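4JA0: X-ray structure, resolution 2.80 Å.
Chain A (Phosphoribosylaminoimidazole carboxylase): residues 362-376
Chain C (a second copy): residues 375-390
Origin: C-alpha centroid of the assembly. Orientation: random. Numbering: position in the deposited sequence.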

ATOM      1  N   ILE A 362      10.635  -4.098   4.509  1.00  4.35           N
ATOM      2  CA  ILE A 362      11.245  -5.261   3.899  1.00  3.07           C
ATOM      3  C   ILE A 362      11.896  -4.932   2.564  1.00  2.51           C
ATOM      4  O   ILE A 362      12.778  -5.650   2.115  1.00  5.38           O
ATOM      5  CB  ILE A 362      10.265  -6.423   3.716  1.00  9.23           C
ATOM      6  CG1 ILE A 362      11.083  -7.705   3.552  1.00  4.74           C
ATOM      7  CG2 ILE A 362       9.345  -6.167   2.530  1.00  2.29           C
ATOM      8  CD1 ILE A 362      10.306  -8.870   3.215  1.00 16.21           C
ATOM      9  N   TRP A 363      11.497  -3.830   1.944  1.00  1.86           N
ATOM     10  CA  TRP A 363      12.063  -3.495   0.659  1.00  0.90           C
ATOM     11  C   TRP A 363      13.476  -2.995   0.794  1.00  1.94           C
ATOM     12  O   TRP A 363      14.178  -2.887  -0.191  1.00  5.51           O
ATOM     13  CB  TRP A 363      11.205  -2.468  -0.058  1.00  1.13           C
ATOM     14  CG  TRP A 363       9.882  -2.999  -0.419  1.00  2.36           C
ATOM     15  CD1 TRP A 363       8.711  -2.856   0.274  1.00  3.54           C
ATOM     16  CD2 TRP A 363       9.578  -3.811  -1.558  1.00  2.20           C
ATOM     17  NE1 TRP A 363       7.690  -3.515  -0.384  1.00  1.96           N
ATOM     18  CE2 TRP A 363       8.200  -4.105  -1.509  1.00  1.29           C
ATOM     19  CE3 TRP A 363      10.338  -4.305  -2.619  1.00  1.01           C
ATOM     20  CZ2 TRP A 363       7.574  -4.875  -2.480  1.00  3.00           C
ATOM     21  CZ3 TRP A 363       9.717  -5.056  -3.581  1.00  0.85           C
ATOM     22  CH2 TRP A 363       8.354  -5.346  -3.504  1.00  4.76           C
ATOM     23  N   SER A 364      13.911  -2.717   2.018  1.00  3.13           N
ATOM     24  CA  SER A 364      15.301  -2.325   2.258  1.00  1.39           C
ATOM     25  C   SER A 364      16.188  -3.552   2.194  1.00  2.65           C
ATOM     26  O   SER A 364      17.392  -3.433   1.995  1.00  1.91           O
ATOM     27  CB  SER A 364      15.455  -1.623   3.608  1.00  0.75           C
ATOM     28  OG  SER A 364      15.054  -2.447   4.688  1.00  0.90           O
ATOM     29  N   SER A 365      15.576  -4.719   2.416  1.00  6.38           N
ATOM     30  CA  SER A 365      16.229  -6.026   2.322  1.00  0.95           C
ATOM     31  C   SER A 365      16.191  -6.532   0.897  1.00  1.22           C
ATOM     32  O   SER A 365      17.218  -6.802   0.297  1.00  1.80           O
ATOM     33  CB  SER A 365      15.529  -7.035   3.218  1.00  1.25           C
ATOM     34  OG  SER A 365      15.635  -6.672   4.573  1.00  3.21           O
ATOM     35  N   LEU A 366      14.989  -6.649   0.352  1.00  2.90           N
ATOM     36  CA  LEU A 366      14.802  -6.903  -1.073  1.00  3.83           C
ATOM     37  C   LEU A 366      15.333  -5.705  -1.824  1.00  8.79           C
ATOM     38  O   LEU A 366      15.782  -4.738  -1.202  1.00 29.40           O
ATOM     39  CB  LEU A 366      13.320  -7.035  -1.374  1.00  2.41           C
ATOM     40  CG  LEU A 366      12.491  -8.003  -0.539  1.00  3.53           C
ATOM     41  CD1 LEU A 366      11.010  -7.631  -0.653  1.00  1.72           C
ATOM     42  CD2 LEU A 366      12.720  -9.418  -1.024  1.00  1.70           C
ATOM     43  N   SER A 367      15.311  -5.754  -3.147  1.00  3.16           N
ATOM     44  CA  SER A 367      15.681  -4.568  -3.952  1.00 33.24           C
ATOM     45  C   SER A 367      17.029  -4.002  -3.522  1.00 13.14           C
ATOM     46  O   SER A 367      17.152  -2.851  -3.075  1.00  3.65           O
ATOM     47  CB  SER A 367      14.598  -3.456  -3.975  1.00  6.96           C
ATOM     48  OG  SER A 367      14.378  -2.861  -2.718  1.00  3.52           O
ATOM     49  N   VAL A 368      18.031  -4.852  -3.648  1.00 15.90           N
ATOM     50  CA  VAL A 368      19.396  -4.457  -3.409  1.00 13.55           C
ATOM     51  C   VAL A 368      19.964  -3.847  -4.695  1.00  9.88           C
ATOM     52  O   VAL A 368      19.403  -4.018  -5.777  1.00  5.20           O
ATOM     53  CB  VAL A 368      20.221  -5.698  -3.009  1.00 16.80           C
ATOM     54  CG1 VAL A 368      19.908  -6.107  -1.579  1.00 16.94           C
ATOM     55  CG2 VAL A 368      19.938  -6.833  -3.975  1.00  4.95           C
ATOM     56  N   PRO A 369      21.064  -3.092  -4.578  1.00 17.10           N
ATOM     57  CA  PRO A 369      21.734  -2.606  -5.794  1.00  8.72           C
ATOM     58  C   PRO A 369      22.251  -3.746  -6.668  1.00  7.12           C
ATOM     59  O   PRO A 369      22.421  -4.891  -6.216  1.00  4.69           O
ATOM     60  CB  PRO A 369      22.891  -1.776  -5.250  1.00  8.95           C
ATOM     61  CG  PRO A 369      23.000  -2.159  -3.792  1.00 22.12           C
ATOM     62  CD  PRO A 369      21.640  -2.515  -3.353  1.00  9.74           C
ATOM     63  N   SER A 370      22.436  -3.440  -7.941  1.00  4.49           N
ATOM     64  CA  SER A 370      22.860  -4.450  -8.895  1.00  7.83           C
ATOM     65  C   SER A 370      24.205  -5.101  -8.546  1.00 12.56           C
ATOM     66  O   SER A 370      25.203  -4.414  -8.285  1.00 22.34           O
ATOM     67  CB  SER A 370      22.921  -3.818 -10.287  1.00  6.38           C
ATOM     68  OG  SER A 370      23.850  -2.739 -10.317  1.00 45.58           O
ATOM     69  N   GLY A 371      24.253  -6.429  -8.583  1.00 14.01           N
ATOM     70  CA  GLY A 371      25.507  -7.099  -8.295  1.00  8.64           C
ATOM     71  C   GLY A 371      25.646  -7.539  -6.848  1.00 12.11           C
ATOM     72  O   GLY A 371      26.748  -7.867  -6.390  1.00 24.64           O
ATOM     73  N   LEU A 372      24.536  -7.537  -6.116  1.00  5.48           N
ATOM     74  CA  LEU A 372      24.539  -8.084  -4.762  1.00  5.92           C
ATOM     75  C   LEU A 372      23.615  -9.295  -4.701  1.00  6.05           C
ATOM     76  O   LEU A 372      22.504  -9.243  -5.208  1.00 16.96           O
ATOM     77  CB  LEU A 372      24.088  -7.051  -3.749  1.00  8.34           C
ATOM     78  CG  LEU A 372      24.946  -5.808  -3.599  1.00  5.79           C
ATOM     79  CD1 LEU A 372      24.651  -5.231  -2.241  1.00 10.27           C
ATOM     80  CD2 LEU A 372      26.411  -6.129  -3.754  1.00  4.42           C
ATOM     81  N   GLY A 373      24.092 -10.373  -4.080  1.00 10.69           N
ATOM     82  CA  GLY A 373      23.373 -11.629  -4.024  1.00  6.97           C
ATOM     83  C   GLY A 373      22.677 -11.899  -2.704  1.00  9.75           C
ATOM     84  O   GLY A 373      22.358 -13.038  -2.373  1.00 19.91           O
ATOM     85  N   CYS A 374      22.485 -10.857  -1.920  1.00  7.45           N
ATOM     86  CA  CYS A 374      21.715 -10.951  -0.701  1.00  5.07           C
ATOM     87  C   CYS A 374      20.317 -11.569  -0.966  1.00 13.62           C
ATOM     88  O   CYS A 374      19.627 -11.181  -1.923  1.00 11.22           O
ATOM     89  CB  CYS A 374      21.592  -9.541  -0.110  1.00  2.68           C
ATOM     90  SG  CYS A 374      21.379  -9.570   1.647  1.00 57.41           S
ATOM     91  N   ALA A 375      19.938 -12.582  -0.187  1.00  6.36           N
ATOM     92  CA  ALA A 375      18.590 -13.199  -0.294  1.00  4.91           C
ATOM     93  C   ALA A 375      17.786 -12.880   0.968  1.00  3.40           C
ATOM     94  O   ALA A 375      18.356 -12.684   2.045  1.00  2.05           O
ATOM     95  CB  ALA A 375      18.674 -14.728  -0.499  1.00  0.00           C
ATOM     96  N   THR A 376      16.464 -12.872   0.845  1.00  1.77           N
ATOM     97  CA  THR A 376      15.602 -12.435   1.934  1.00  1.04           C
ATOM     98  C   THR A 376      14.573 -13.505   2.334  1.00  3.50           C
ATOM     99  O   THR A 376      13.968 -14.227   1.493  1.00  1.30           O
ATOM    100  CB  THR A 376      14.915 -11.103   1.587  1.00  9.28           C
ATOM    101  OG1 THR A 376      15.914 -10.094   1.340  1.00  4.79           O
ATOM    102  CG2 THR A 376      14.002 -10.639   2.719  1.00  5.93           C
TER
ATOM    103  N   ALA C 375      13.853 -18.988   0.047  1.00  5.92           N
ATOM    104  CA  ALA C 375      14.397 -17.611   0.152  1.00  4.53           C
ATOM    105  C   ALA C 375      14.026 -16.834  -1.094  1.00  3.94           C
ATOM    106  O   ALA C 375      13.717 -17.434  -2.125  1.00  1.71           O
ATOM    107  CB  ALA C 375      15.913 -17.609   0.325  1.00  0.00           C
ATOM    108  N   THR C 376      14.027 -15.506  -1.004  1.00  2.62           N
ATOM    109  CA  THR C 376      13.555 -14.686  -2.123  1.00  1.77           C
ATOM    110  C   THR C 376      14.542 -13.626  -2.602  1.00  2.26           C
ATOM    111  O   THR C 376      15.244 -12.989  -1.811  1.00  1.24           O
ATOM    112  CB  THR C 376      12.199 -14.019  -1.806  1.00  6.65           C
ATOM    113  OG1 THR C 376      11.210 -15.034  -1.554  1.00  3.39           O
ATOM    114  CG2 THR C 376      11.738 -13.167  -2.970  1.00  3.57           C
ATOM    115  N   VAL C 377      14.602 -13.466  -3.913  1.00  1.20           N
ATOM    116  CA  VAL C 377      15.431 -12.458  -4.526  1.00  1.09           C
ATOM    117  C   VAL C 377      14.553 -11.807  -5.605  1.00  3.32           C
ATOM    118  O   VAL C 377      13.577 -12.397  -6.054  1.00  3.03           O
ATOM    119  CB  VAL C 377      16.727 -13.096  -5.065  1.00  2.13           C
ATOM    120  CG1 VAL C 377      17.006 -12.714  -6.503  1.00  4.23           C
ATOM    121  CG2 VAL C 377      17.899 -12.736  -4.172  1.00  1.57           C
ATOM    122  N   ILE C 378      14.870 -10.583  -5.999  1.00 11.07           N
ATOM    123  CA  ILE C 378      13.967  -9.803  -6.844  1.00  2.76           C
ATOM    124  C   ILE C 378      14.520  -9.510  -8.256  1.00  9.30           C
ATOM    125  O   ILE C 378      13.764  -9.166  -9.177  1.00  6.04           O
ATOM    126  CB  ILE C 378      13.559  -8.544  -6.064  1.00  6.08           C
ATOM    127  CG1 ILE C 378      12.281  -8.831  -5.299  1.00  1.91           C
ATOM    128  CG2 ILE C 378      13.453  -7.273  -6.930  1.00 10.13           C
ATOM    129  CD1 ILE C 378      11.839  -7.637  -4.517  1.00 52.33           C
ATOM    130  N   TYR C 379      15.834  -9.681  -8.420  1.00  2.93           N
ATOM    131  CA  TYR C 379      16.486  -9.468  -9.700  1.00  2.22           C
ATOM    132  C   TYR C 379      17.190 -10.733 -10.214  1.00  3.87           C
ATOM    133  O   TYR C 379      17.829 -11.437  -9.437  1.00  5.43           O
ATOM    134  CB  TYR C 379      17.488  -8.332  -9.556  1.00  5.49           C
ATOM    135  CG  TYR C 379      16.926  -7.106  -8.877  1.00  4.93           C
ATOM    136  CD1 TYR C 379      16.076  -6.251  -9.565  1.00  2.33           C
ATOM    137  CD2 TYR C 379      17.272  -6.783  -7.566  1.00  2.89           C
ATOM    138  CE1 TYR C 379      15.559  -5.131  -8.970  1.00  2.58           C
ATOM    139  CE2 TYR C 379      16.758  -5.652  -6.954  1.00  3.29           C
ATOM    140  CZ  TYR C 379      15.902  -4.823  -7.665  1.00  6.30           C
ATOM    141  OH  TYR C 379      15.366  -3.673  -7.095  1.00  9.82           O
ATOM    142  N   PRO C 380      17.117 -10.994 -11.536  1.00  1.64           N
ATOM    143  CA  PRO C 380      17.687 -12.220 -12.118  1.00  3.42           C
ATOM    144  C   PRO C 380      19.201 -12.381 -11.897  1.00  6.02           C
ATOM    145  O   PRO C 380      19.664 -13.502 -11.637  1.00  4.14           O
ATOM    146  CB  PRO C 380      17.391 -12.075 -13.617  1.00  1.98           C
ATOM    147  CG  PRO C 380      17.163 -10.627 -13.827  1.00  1.20           C
ATOM    148  CD  PRO C 380      16.532 -10.122 -12.565  1.00  0.62           C
ATOM    149  N   ASP C 381      19.960 -11.290 -11.997  1.00  8.37           N
ATOM    150  CA  ASP C 381      21.392 -11.345 -11.713  1.00  4.86           C
ATOM    151  C   ASP C 381      21.637 -11.695 -10.249  1.00  5.81           C
ATOM    152  O   ASP C 381      22.473 -12.538  -9.926  1.00 16.95           O
ATOM    153  CB  ASP C 381      22.073 -10.023 -12.063  1.00  6.44           C
ATOM    154  CG  ASP C 381      22.007  -9.708 -13.552  1.00 44.05           C
ATOM    155  OD1 ASP C 381      20.915  -9.844 -14.155  1.00 44.20           O
ATOM    156  OD2 ASP C 381      23.056  -9.328 -14.121  1.00 47.89           O
ATOM    157  N   SER C 382      20.880 -11.088  -9.352  1.00  2.93           N
ATOM    158  CA  SER C 382      21.112 -11.380  -7.953  1.00  8.43           C
ATOM    159  C   SER C 382      20.697 -12.828  -7.602  1.00  3.09           C
ATOM    160  O   SER C 382      21.151 -13.390  -6.612  1.00  3.28           O
ATOM    161  CB  SER C 382      20.471 -10.303  -7.040  1.00  4.94           C
ATOM    162  OG  SER C 382      19.080 -10.168  -7.221  1.00 24.65           O
ATOM    163  N   ALA C 383      19.892 -13.462  -8.441  1.00  4.12           N
ATOM    164  CA  ALA C 383      19.538 -14.857  -8.179  1.00  7.93           C
ATOM    165  C   ALA C 383      20.707 -15.764  -8.534  1.00  3.92           C
ATOM    166  O   ALA C 383      21.001 -16.722  -7.825  1.00  1.33           O
ATOM    167  CB  ALA C 383      18.318 -15.262  -8.972  1.00  1.33           C
ATOM    168  N   ALA C 384      21.372 -15.452  -9.640  1.00  6.01           N
ATOM    169  CA  ALA C 384      22.502 -16.244 -10.071  1.00  2.76           C
ATOM    170  C   ALA C 384      23.590 -16.117  -9.029  1.00  3.99           C
ATOM    171  O   ALA C 384      24.224 -17.099  -8.677  1.00  4.44           O
ATOM    172  CB  ALA C 384      22.998 -15.768 -11.427  1.00  2.50           C
ATOM    173  N   LEU C 385      23.760 -14.920  -8.478  1.00  5.27           N
ATOM    174  CA  LEU C 385      24.799 -14.733  -7.479  1.00  3.13           C
ATOM    175  C   LEU C 385      24.531 -15.573  -6.233  1.00  3.31           C
ATOM    176  O   LEU C 385      25.458 -16.216  -5.732  1.00  5.89           O
ATOM    177  CB  LEU C 385      24.971 -13.255  -7.087  1.00  8.20           C
ATOM    178  CG  LEU C 385      25.626 -12.277  -8.071  1.00  9.80           C
ATOM    179  CD1 LEU C 385      25.727 -10.894  -7.444  1.00 15.11           C
ATOM    180  CD2 LEU C 385      26.987 -12.744  -8.567  1.00  3.28           C
ATOM    181  N   MET C 386      23.286 -15.597  -5.755  1.00  1.84           N
ATOM    182  CA  MET C 386      22.942 -16.425  -4.603  1.00  5.38           C
ATOM    183  C   MET C 386      23.286 -17.890  -4.843  1.00  7.07           C
ATOM    184  O   MET C 386      23.857 -18.559  -3.966  1.00  5.21           O
ATOM    185  CB  MET C 386      21.459 -16.307  -4.278  1.00  5.52           C
ATOM    186  CG  MET C 386      21.188 -15.685  -2.939  1.00 22.75           C
ATOM    187  SD  MET C 386      21.987 -16.499  -1.531  1.00 21.67           S
ATOM    188  CE  MET C 386      20.871 -17.885  -1.409  1.00 28.03           C
ATOM    189  N   ALA C 387      22.937 -18.382  -6.032  1.00  5.78           N
ATOM    190  CA  ALA C 387      23.244 -19.749  -6.400  1.00  1.99           C
ATOM    191  C   ALA C 387      24.754 -19.925  -6.347  1.00  3.16           C
ATOM    192  O   ALA C 387      25.255 -20.803  -5.631  1.00  5.14           O
ATOM    193  CB  ALA C 387      22.716 -20.055  -7.792  1.00  0.62           C
ATOM    194  N   ALA C 388      25.468 -19.010  -7.000  1.00  2.74           N
ATOM    195  CA  ALA C 388      26.927 -19.042  -7.046  1.00  3.10           C
ATOM    196  C   ALA C 388      27.570 -18.976  -5.661  1.00  2.02           C
ATOM    197  O   ALA C 388      28.473 -19.753  -5.364  1.00  2.37           O
ATOM    198  CB  ALA C 388      27.464 -17.912  -7.943  1.00  0.98           C
ATOM    199  N   GLN C 389      27.079 -18.096  -4.796  1.00  1.69           N
ATOM    200  CA  GLN C 389      27.630 -17.993  -3.449  1.00  1.96           C
ATOM    201  C   GLN C 389      27.450 -19.297  -2.685  1.00  2.72           C
ATOM    202  O   GLN C 389      28.232 -19.615  -1.795  1.00  3.89           O
ATOM    203  CB  GLN C 389      26.990 -16.832  -2.689  1.00  1.60           C
ATOM    204  CG  GLN C 389      27.458 -15.468  -3.172  1.00  2.97           C
ATOM    205  CD  GLN C 389      26.591 -14.339  -2.651  1.00 12.70           C
ATOM    206  OE1 GLN C 389      25.476 -14.567  -2.163  1.00  8.37           O
ATOM    207  NE2 GLN C 389      27.095 -13.108  -2.750  1.00 24.79           N
ATOM    208  N   ILE C 390      26.394 -20.037  -3.020  1.00  4.47           N
ATOM    209  CA  ILE C 390      26.139 -21.321  -2.390  1.00  5.48           C
ATOM    210  C   ILE C 390      27.074 -22.378  -2.954  1.00  3.79           C
ATOM    211  O   ILE C 390      27.749 -23.090  -2.205  1.00  2.16           O
ATOM    212  CB  ILE C 390      24.672 -21.751  -2.578  1.00  3.96           C
ATOM    213  CG1 ILE C 390      23.764 -20.848  -1.734  1.00  1.49           C
ATOM    214  CG2 ILE C 390      24.484 -23.227  -2.188  1.00  2.32           C
ATOM    215  CD1 ILE C 390      22.317 -21.002  -2.031  1.00  0.00           C
TER
HETATM  216  O   HOH W   1      26.882 -10.314  -3.433  1.00 10.66           O

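The two stretches bury 720 Å² between them, both sides summed, joined directly by one backbone bridge, with shape and one water doing the rest. The bridge is single and antiparallel, and in it A:Thr376 faces its own counterpart: A:Thr376 N donates to C:Thr376 O (2.9 Å) and C:Thr376 N to A:Thr376 O (2.8 Å). Both threonine hydroxyls are hydrogen-bonded elsewhere in the structure, and the two hydrogen bonds of the pair are main chain to main chain.

Beside the bridge, A:Ala375 points toward chain C as a small bump, its CB 3.6 Å from C:Met386 CG, 4.1 Å from C:Ala375 CB and 4.2 Å from C:Val377 CG2; one methyl suffices to touch all three.

The backbones come closest at A:Gly373, whose CA lies 4.5 Å from C:Ser382 CA on the helix. A CB here would point toward chain C and clash with C:Leu385 CB at 2.9 Å; the bare backbone lets the helix come close. C:Ser382 turns toward the loop, its CB 2.9 Å from A:Leu372 O, while its OG bonds back to C:Tyr379 O (2.8 Å). C:Leu385 reaches along the loop, CD1 resting 3.4 Å from A:Gly371 O. A:Gly371 is the third residue of the type II turn from A:Pro369 to A:Leu372, and its backbone angles call for glycine in themselves. One water accepts from A:Gly373 N (2.9 Å) and, weakly, from C:Gln389 NE2 (2.9 Å), linking loop to helix.

Farther along, C:Ile378 points toward chain A and lays its CD1 in the corner made by A:Trp363 and A:Leu366, 3.5 Å from both A:Trp363 CZ3 and A:Leu366 CB. C:Tyr379, just before the helix, brings its OH to 3.2 Å from A:Ser367 CB; A:Ser367 CA lies at the ring edge, and C:Tyr379 CE2 sits 3.3 Å from A:Val368 O.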